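Local coordinates for PvdO (PDB 5HHA), which is a periplasmic, calcium-binding protein of the formylglycine-generating-enzyme family that probably takes part in maturation of the pyoverdine chromophore, at residues 44-49 with 206-211; 159-164 with 212-217; 90-95 with 134-139. All coordinates share one frame; numbering follows the deposited sequence.

Interaction 1: 44-49 with 206-211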
loop_
_atom_site.group_PDB
_atom_site.type_symbol
_atom_site.label_atom_id
_atom_site.label_comp_id
_atom_site.label_asym_id
_atom_site.label_seq_id
_atom_site.Cartn_x
_atom_site.Cartn_y
_atom_site.Cartn_z
ATOM N N VAL A 44 -7.771 -13.084 -0.913
ATOM C CA VAL A 44 -8.914 -12.884 -0.042
ATOM C C VAL A 44 -8.465 -12.715 1.403
ATOM O O VAL A 44 -7.765 -13.563 1.941
ATOM C CB VAL A 44 -9.904 -14.079 -0.137
ATOM C CG1 VAL A 44 -11.083 -13.895 0.818
ATOM C CG2 VAL A 44 -10.403 -14.263 -1.572
ATOM N N LEU A 45 -8.870 -11.602 1.999
ATOM C CA LEU A 45 -8.682 -11.358 3.429
ATOM C C LEU A 45 -9.938 -11.759 4.189
ATOM O O LEU A 45 -11.041 -11.537 3.739
ATOM C CB LEU A 45 -8.357 -9.884 3.707
ATOM C CG LEU A 45 -7.152 -9.287 2.960
ATOM C CD1 LEU A 45 -6.814 -7.917 3.553
ATOM C CD2 LEU A 45 -5.947 -10.177 3.045
ATOM N N PRO A 46 -9.767 -12.313 5.391
ATOM C CA PRO A 46 -10.908 -12.769 6.181
ATOM C C PRO A 46 -11.677 -11.623 6.786
ATOM O O PRO A 46 -11.151 -10.530 7.026
ATOM C CB PRO A 46 -10.245 -13.599 7.279
ATOM C CG PRO A 46 -8.905 -13.033 7.423
ATOM C CD PRO A 46 -8.485 -12.604 6.042
ATOM N N ALA A 47 -12.965 -11.841 7.003
ATOM C CA ALA A 47 -13.733 -10.998 7.891
ATOM C C ALA A 47 -13.157 -11.113 9.293
ATOM O O ALA A 47 -12.499 -12.089 9.614
ATOM C CB ALA A 47 -15.190 -11.423 7.887
ATOM N N GLY A 48 -13.404 -10.113 10.129
ATOM C CA GLY A 48 -12.916 -10.108 11.497
ATOM C C GLY A 48 -12.646 -8.703 11.963
ATOM O O GLY A 48 -12.828 -7.752 11.213
ATOM N N SER A 49 -12.207 -8.582 13.209
ATOM C CA SER A 49 -11.832 -7.306 13.793
ATOM C C SER A 49 -10.357 -7.301 14.097
ATOM O O SER A 49 -9.717 -8.341 14.242
ATOM C CB SER A 49 -12.571 -7.065 15.109
ATOM O OG SER A 49 -13.947 -6.997 14.906
ATOM N N ASN A 206 3.293 -12.193 4.533
ATOM C CA ASN A 206 2.779 -12.340 5.881
ATOM C C ASN A 206 1.714 -13.439 5.926
ATOM O O ASN A 206 1.482 -14.139 4.930
ATOM C CB ASN A 206 2.290 -10.997 6.437
ATOM C CG ASN A 206 1.050 -10.469 5.740
ATOM O OD1 ASN A 206 0.318 -11.184 5.055
ATOM N ND2 ASN A 206 0.787 -9.180 5.953
ATOM N N ALA A 207 1.077 -13.607 7.080
ATOM C CA ALA A 207 0.167 -14.740 7.311
ATOM C C ALA A 207 -1.109 -14.650 6.504
ATOM O O ALA A 207 -1.853 -15.631 6.404
ATOM C CB ALA A 207 -0.167 -14.873 8.814
ATOM N N PHE A 208 -1.400 -13.481 5.954
ATOM C CA PHE A 208 -2.566 -13.297 5.089
ATOM C C PHE A 208 -2.196 -13.564 3.630
ATOM O O PHE A 208 -3.053 -13.463 2.759
ATOM C CB PHE A 208 -3.134 -11.885 5.198
ATOM C CG PHE A 208 -4.049 -11.636 6.384
ATOM C CD1 PHE A 208 -4.407 -12.618 7.309
ATOM C CD2 PHE A 208 -4.587 -10.375 6.525
ATOM C CE1 PHE A 208 -5.282 -12.292 8.358
ATOM C CE2 PHE A 208 -5.432 -10.057 7.560
ATOM C CZ PHE A 208 -5.786 -11.010 8.472
ATOM N N GLY A 209 -0.950 -13.894 3.346
ATOM C CA GLY A 209 -0.550 -14.077 1.967
ATOM C C GLY A 209 -0.240 -12.779 1.237
ATOM O O GLY A 209 -0.203 -12.738 0.004
ATOM N N VAL A 210 0.030 -11.712 1.984
ATOM C CA VAL A 210 0.269 -10.395 1.383
ATOM C C VAL A 210 1.764 -10.088 1.418
ATOM O O VAL A 210 2.444 -10.385 2.403
ATOM C CB VAL A 210 -0.493 -9.325 2.158
ATOM C CG1 VAL A 210 -0.334 -7.977 1.474
ATOM C CG2 VAL A 210 -1.960 -9.667 2.234
ATOM N N TYR A 211 2.285 -9.460 0.358
ATOM C CA TYR A 211 3.708 -9.142 0.215
ATOM C C TYR A 211 3.941 -7.630 0.216
ATOM O O TYR A 211 3.080 -6.850 -0.210
ATOM C CB TYR A 211 4.236 -9.655 -1.124
ATOM C CG TYR A 211 4.239 -11.160 -1.266
ATOM C CD1 TYR A 211 3.095 -11.854 -1.656
ATOM C CD2 TYR A 211 5.409 -11.871 -1.064
ATOM C CE1 TYR A 211 3.110 -13.218 -1.802
ATOM C CE2 TYR A 211 5.437 -13.254 -1.237
ATOM C CZ TYR A 211 4.283 -13.891 -1.602
ATOM O OH TYR A 211 4.297 -15.283 -1.757
HETATM O O HOH W 1 -5.625 -13.787 3.690
#
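Pro46 and Leu45 pack together on the side chain of Phe208, the residue through which segment 206-211 meets strand 42-52 at the short break that holds Pro46. The apolar contacts fall into two kinds. Pro46 lays CD over one face of the phenyl ring in a CH-pi contact: CD stands 4.0 Å from the centroid of the Phe208 ring, only 15° off its normal, and Pro46 CG reaches 3.8 Å from Phe208 CE1 at the rim. Proline suits this place because its rigid ring offers the C-H groups of CD, polarised by the neighbouring nitrogen, to the aromatic face. Leu45 instead uses one methyl, CD2, which touches both the ring and the valine branch, 3.7 Å from Phe208 CD2 and 4.1 Å from Val210 CG2; the Leu45 and Phe208 side chains cross at about a right angle. Phe208 CG lies anti to the carbonyl carbon (chi1 -82°), which sends the ring out from the turn toward the strand.

No direct hydrogen bond crosses the contact, but one water bridges the two backbones, donating to Val44 O and to Phe208 O.

Within the turn, Asn206 OD1 is gripped by two backbone donors from opposite faces of its amide plane: Phe208 N at 3.0 Å from OD1 and, by a straighter bond, Val210 N. The short side-chain amide of asparagine can therefore hold the loop in shape. Gly209, with positive phi (81°), closes the turn by its N-H to Asn206 O. The rings of Phe208 and Tyr159 also meet edge-to-face, and Leu45 and Val210 rest on Ile79 of strand 77-80. The whole is an Asx turn superposed on a type I beta turn, packed by an aromatic residue on a strand of the mixed sheet in a formylglycine-generating-enzyme-like domain.

Interaction 2: 159-164 with 212-217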
loop_
_atom_site.group_PDB
_atom_site.type_symbol
_atom_site.label_atom_id
_atom_site.label_comp_id
_atom_site.label_asym_id
_atom_site.label_seq_id
_atom_site.Cartn_x
_atom_site.Cartn_y
_atom_site.Cartn_z
ATOM N N TYR A 159 -4.891 -3.518 8.373
ATOM C CA TYR A 159 -5.365 -4.883 8.634
ATOM C C TYR A 159 -4.542 -5.880 7.833
ATOM O O TYR A 159 -4.093 -6.904 8.323
ATOM C CB TYR A 159 -6.821 -4.975 8.236
ATOM C CG TYR A 159 -7.528 -6.295 8.443
ATOM C CD1 TYR A 159 -7.672 -6.834 9.720
ATOM C CD2 TYR A 159 -8.162 -6.941 7.383
ATOM C CE1 TYR A 159 -8.404 -7.998 9.926
ATOM C CE2 TYR A 159 -8.876 -8.118 7.580
ATOM C CZ TYR A 159 -9.009 -8.611 8.861
ATOM O OH TYR A 159 -9.747 -9.755 9.143
ATOM N N GLY A 160 -4.368 -5.575 6.558
ATOM C CA GLY A 160 -3.654 -6.434 5.631
ATOM C C GLY A 160 -2.170 -6.500 5.892
ATOM O O GLY A 160 -1.534 -7.534 5.657
ATOM N N ALA A 161 -1.592 -5.408 6.388
ATOM C CA ALA A 161 -0.194 -5.383 6.769
ATOM C C ALA A 161 0.041 -6.242 8.001
ATOM O O ALA A 161 1.029 -6.969 8.067
ATOM C CB ALA A 161 0.270 -3.952 7.035
ATOM N N ARG A 162 -0.835 -6.130 8.994
ATOM C CA ARG A 162 -0.611 -6.816 10.258
ATOM C C ARG A 162 -0.842 -8.315 10.177
ATOM O O ARG A 162 -0.131 -9.100 10.823
ATOM C CB ARG A 162 -1.517 -6.266 11.340
ATOM C CG ARG A 162 -1.166 -4.860 11.779
ATOM C CD ARG A 162 -2.069 -4.400 12.939
ATOM N NE ARG A 162 -1.644 -3.100 13.456
ATOM C CZ ARG A 162 -0.557 -2.926 14.199
ATOM N NH1 ARG A 162 0.161 -3.951 14.589
ATOM N NH2 ARG A 162 -0.184 -1.711 14.542
ATOM N N ALA A 163 -1.866 -8.730 9.428
ATOM C CA ALA A 163 -2.198 -10.158 9.313
ATOM C C ALA A 163 -2.294 -10.830 10.688
ATOM O O ALA A 163 -1.801 -11.951 10.886
ATOM C CB ALA A 163 -1.199 -10.873 8.421
ATOM N N GLY A 164 -2.926 -10.145 11.637
ATOM C CA GLY A 164 -3.150 -10.694 12.964
ATOM C C GLY A 164 -2.124 -10.276 14.001
ATOM O O GLY A 164 -2.331 -10.516 15.205
ATOM N N ASP A 212 5.120 -7.240 0.678
ATOM C CA ASP A 212 5.633 -5.866 0.595
ATOM C C ASP A 212 4.835 -4.848 1.405
ATOM O O ASP A 212 4.901 -3.657 1.101
ATOM C CB ASP A 212 5.791 -5.409 -0.863
ATOM C CG ASP A 212 6.847 -6.194 -1.611
ATOM O OD1 ASP A 212 7.996 -6.300 -1.115
ATOM O OD2 ASP A 212 6.541 -6.731 -2.708
ATOM N N MET A 213 4.131 -5.284 2.440
ATOM C CA MET A 213 3.405 -4.329 3.257
ATOM C C MET A 213 4.331 -3.468 4.121
ATOM O O MET A 213 3.884 -2.482 4.704
ATOM C CB MET A 213 2.377 -5.043 4.125
ATOM C CG MET A 213 1.091 -5.390 3.378
ATOM S SD MET A 213 0.074 -3.912 3.161
ATOM C CE MET A 213 -1.457 -4.604 2.600
ATOM N N HIS A 214 5.607 -3.819 4.223
ATOM C CA HIS A 214 6.546 -3.120 5.105
ATOM C C HIS A 214 7.708 -2.482 4.401
ATOM O O HIS A 214 8.673 -2.068 5.030
ATOM C CB HIS A 214 6.949 -4.033 6.258
ATOM C CG HIS A 214 5.746 -4.562 6.968
ATOM N ND1 HIS A 214 5.145 -3.986 8.072
ATOM C CD2 HIS A 214 4.964 -5.590 6.614
ATOM C CE1 HIS A 214 4.042 -4.661 8.364
ATOM N NE2 HIS A 214 3.931 -5.655 7.499
ATOM N N GLY A 215 7.613 -2.347 3.082
ATOM C CA GLY A 215 8.632 -1.618 2.349
ATOM C C GLY A 215 8.268 -1.458 0.882
ATOM O O GLY A 215 7.102 -1.600 0.470
ATOM N N ASN A 216 9.294 -1.163 0.100
ATOM C CA ASN A 216 9.219 -1.022 -1.351
ATOM C C ASN A 216 8.698 0.362 -1.741
ATOM O O ASN A 216 9.481 1.215 -2.156
ATOM C CB ASN A 216 8.507 -2.205 -2.031
ATOM C CG ASN A 216 9.179 -2.617 -3.332
ATOM O OD1 ASN A 216 10.241 -2.117 -3.668
ATOM N ND2 ASN A 216 8.560 -3.552 -4.052
ATOM N N VAL A 217 7.389 0.607 -1.604
ATOM C CA VAL A 217 6.814 1.918 -1.849
ATOM C C VAL A 217 5.731 2.218 -0.833
ATOM O O VAL A 217 5.070 1.313 -0.320
ATOM C CB VAL A 217 6.167 2.014 -3.277
ATOM C CG1 VAL A 217 7.219 1.964 -4.358
ATOM C CG2 VAL A 217 5.144 0.931 -3.533
#
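Ala161 O, in the last turn of helix 154-162, accepts a hydrogen bond from His214 NE2 at 3.2 Å and a weak one from Asn206 ND2. The imidazole presents its edge, with the oxygen in the ring plane (7° out of it), whereas NE2 stands well above the carbonyl plane, and the bond is moderately bent. A carbonyl at the C-terminal end of a helix carries the partial negative charge of that end, which probably strengthens its pull on the N-H of the ring. Histidine fits here because its two nitrogens can serve separate partners: ND1 is hydrogen-bonded elsewhere in the structure.

Met213 and His214 are the two middle residues of a type I beta turn, Asp212 to Gly215, in the long coil between helix 154-162 and strand 218-221, part of the irregular chain that makes up most of this formylglycine-generating-enzyme-like domain.

The rest of the contact is apolar. Met213 is bent at chi2 (-76°) and passes over the Ala161 and Gly160 backbone: CG is 3.6 Å from Ala161 CA, and CE is 3.9 Å from Gly160 C. Met213 CB also meets Ala161 CB at 3.8 Å. Small residues on this face allow the approach, since Gly160 carries no side chain and Ala161 only a methyl; the flexible thioether of methionine follows the relief.

Arg157 binds Met213 O from the helix, and Ser261 OG bonds His214 O. Farther along the coil, Asn216 OD1 accepts from Asn186 ND2, Asn186 being a calcium ligand, and the His214 side chain itself lies about 12 Å from the bound calcium ion.

Interaction 3: 90-95 with 134-139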
loop_
_atom_site.group_PDB
_atom_site.type_symbol
_atom_site.label_atom_id
_atom_site.label_comp_id
_atom_site.label_asym_id
_atom_site.label_seq_id
_atom_site.Cartn_x
_atom_site.Cartn_y
_atom_site.Cartn_z
ATOM N N ASP A 90 1.089 -0.428 -17.148
ATOM C CA ASP A 90 1.338 -0.229 -18.572
ATOM C C ASP A 90 0.214 -0.833 -19.400
ATOM O O ASP A 90 -0.155 -0.293 -20.437
ATOM C CB ASP A 90 2.676 -0.841 -18.973
ATOM C CG ASP A 90 3.855 0.052 -18.681
ATOM O OD1 ASP A 90 3.676 1.260 -18.450
ATOM O OD2 ASP A 90 4.989 -0.468 -18.732
ATOM N N ALA A 91 -0.357 -1.943 -18.958
ATOM C CA ALA A 91 -1.471 -2.547 -19.679
ATOM C C ALA A 91 -2.686 -1.607 -19.724
ATOM O O ALA A 91 -3.390 -1.476 -20.743
ATOM C CB ALA A 91 -1.840 -3.896 -19.051
ATOM N N TYR A 92 -2.955 -0.945 -18.613
ATOM C CA TYR A 92 -3.997 0.062 -18.572
ATOM C C TYR A 92 -3.689 1.254 -19.495
ATOM O O TYR A 92 -4.579 1.726 -20.206
ATOM C CB TYR A 92 -4.155 0.518 -17.119
ATOM C CG TYR A 92 -4.707 1.900 -16.894
ATOM C CD1 TYR A 92 -6.073 2.155 -17.014
ATOM C CD2 TYR A 92 -3.890 2.942 -16.486
ATOM C CE1 TYR A 92 -6.594 3.405 -16.783
ATOM C CE2 TYR A 92 -4.413 4.210 -16.259
ATOM C CZ TYR A 92 -5.771 4.425 -16.402
ATOM O OH TYR A 92 -6.307 5.674 -16.161
ATOM N N LEU A 93 -2.451 1.728 -19.480
ATOM C CA LEU A 93 -2.094 2.869 -20.307
ATOM C C LEU A 93 -2.281 2.523 -21.778
ATOM O O LEU A 93 -2.772 3.335 -22.552
ATOM C CB LEU A 93 -0.654 3.298 -20.033
ATOM C CG LEU A 93 -0.445 3.778 -18.587
ATOM C CD1 LEU A 93 1.019 4.042 -18.362
ATOM C CD2 LEU A 93 -1.252 5.031 -18.285
ATOM N N LYS A 94 -1.925 1.309 -22.154
ATOM C CA LYS A 94 -2.044 0.882 -23.539
ATOM C C LYS A 94 -3.503 0.736 -23.937
ATOM O O LYS A 94 -3.918 1.146 -25.027
ATOM C CB LYS A 94 -1.346 -0.454 -23.732
ATOM C CG LYS A 94 -1.569 -1.028 -25.117
ATOM C CD LYS A 94 -0.954 -2.407 -25.270
ATOM C CE LYS A 94 -0.982 -2.851 -26.722
ATOM N NZ LYS A 94 -0.270 -1.886 -27.605
ATOM N N ALA A 95 -4.307 0.152 -23.065
ATOM C CA ALA A 95 -5.696 -0.099 -23.415
ATOM C C ALA A 95 -6.499 1.181 -23.560
ATOM O O ALA A 95 -7.401 1.271 -24.387
ATOM C CB ALA A 95 -6.338 -0.994 -22.396
ATOM N N VAL A 134 -5.046 6.503 -9.584
ATOM C CA VAL A 134 -5.391 5.222 -8.979
ATOM C C VAL A 134 -6.885 4.965 -9.105
ATOM O O VAL A 134 -7.305 3.865 -9.462
ATOM C CB VAL A 134 -4.944 5.157 -7.493
ATOM C CG1 VAL A 134 -5.442 3.885 -6.851
ATOM C CG2 VAL A 134 -3.423 5.230 -7.401
ATOM N N LYS A 135 -7.694 5.973 -8.819
ATOM C CA LYS A 135 -9.133 5.811 -8.981
ATOM C C LYS A 135 -9.469 5.470 -10.429
ATOM O O LYS A 135 -10.330 4.610 -10.683
ATOM C CB LYS A 135 -9.875 7.075 -8.535
ATOM C CG LYS A 135 -9.729 7.346 -7.033
ATOM C CD LYS A 135 -10.399 8.627 -6.586
ATOM C CE LYS A 135 -11.902 8.555 -6.764
ATOM N NZ LYS A 135 -12.520 7.649 -5.762
ATOM N N ASN A 136 -8.814 6.128 -11.382
ATOM C CA ASN A 136 -9.064 5.839 -12.799
ATOM C C ASN A 136 -8.684 4.429 -13.183
ATOM O O ASN A 136 -9.423 3.770 -13.930
ATOM C CB ASN A 136 -8.342 6.831 -13.694
ATOM C CG ASN A 136 -8.927 8.209 -13.638
ATOM O OD1 ASN A 136 -10.060 8.400 -13.218
ATOM N ND2 ASN A 136 -8.158 9.187 -14.082
ATOM N N TYR A 137 -7.555 3.939 -12.678
ATOM C CA TYR A 137 -7.124 2.579 -12.933
ATOM C C TYR A 137 -8.177 1.611 -12.390
ATOM O O TYR A 137 -8.549 0.654 -13.051
ATOM C CB TYR A 137 -5.756 2.309 -12.272
ATOM C CG TYR A 137 -5.301 0.868 -12.374
ATOM C CD1 TYR A 137 -4.761 0.383 -13.554
ATOM C CD2 TYR A 137 -5.433 -0.019 -11.307
ATOM C CE1 TYR A 137 -4.371 -0.925 -13.673
ATOM C CE2 TYR A 137 -5.049 -1.321 -11.407
ATOM C CZ TYR A 137 -4.520 -1.773 -12.592
ATOM O OH TYR A 137 -4.153 -3.080 -12.648
ATOM N N ALA A 138 -8.646 1.850 -11.167
ATOM C CA ALA A 138 -9.638 0.954 -10.558
ATOM C C ALA A 138 -10.965 0.989 -11.337
ATOM O O ALA A 138 -11.618 -0.056 -11.462
ATOM C CB ALA A 138 -9.849 1.306 -9.107
ATOM N N ALA A 139 -11.342 2.140 -11.869
ATOM C CA ALA A 139 -12.546 2.235 -12.709
ATOM C C ALA A 139 -12.387 1.443 -14.000
ATOM O O ALA A 139 -13.307 0.718 -14.422
ATOM C CB ALA A 139 -12.855 3.659 -13.018
#
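Tyr92 spreads its ring over the backbone of Tyr137, whose CA sits over one face, 4.2 Å from the ring centroid, in a CH-pi contact. This is helix-to-helix packing: helix 86-96 is joined to helix 131-145 at the periphery of the formylglycine-generating-enzyme-like domain, in these segments chiefly by the two tyrosines.

The rings form an offset edge-to-face pair, with planes at 83° and centroids 5.5 Å apart. It is Tyr137 that turns its edge toward the face of Tyr92, through CD1, which lies 3.7 Å from Tyr92 CG. The same atom is 3.6 Å from Tyr92 CB, which lies near the plane of the Tyr137 ring, so the beta carbon is tucked against that ring's edge. Tyr92 has CG anti to its backbone N (chi1 155°, some way from the ideal 180°), and this carries the ring toward helix 131-145. Tyrosine suits a site of this sort: the broad ring is buried between helices, while the hydroxyl ends beside the partly exposed Asn136.

Elsewhere, the Tyr137 ring meets Phe280 and touches Val282 of strand 278-285, and Trp140 meets Tyr92 edge-to-face. No hydrogen bond crosses the two segments. At the far end of the Tyr92 ring, OH approaches Asn136 CB to 3.4 Å, the closest approach between the two segments.

How the interactions relate
Interactions 1 and 2 are neighbours, their centres about 10 Å apart, whereas interaction 3 stands apart, 23 to 25 Å from either by centres. The first two touch: Tyr159 OH bonds Pro46 O, and Asn206 ND2 bonds Gly160 O, so helix 154-162 ties both coil segments and strand 42-52 together. Along the chain their segments alternate, while interaction 3 lies nested within the loop closed by interaction 1. Interaction 2 is nearest the centre of the chain and wholly buried, with a helix-end carbonyl bonded to a ring. Interaction 1, partly buried, adds a water bridge, and interaction 3 relies mainly on packing round two tyrosine rings, with no hydrogen bond between the segments.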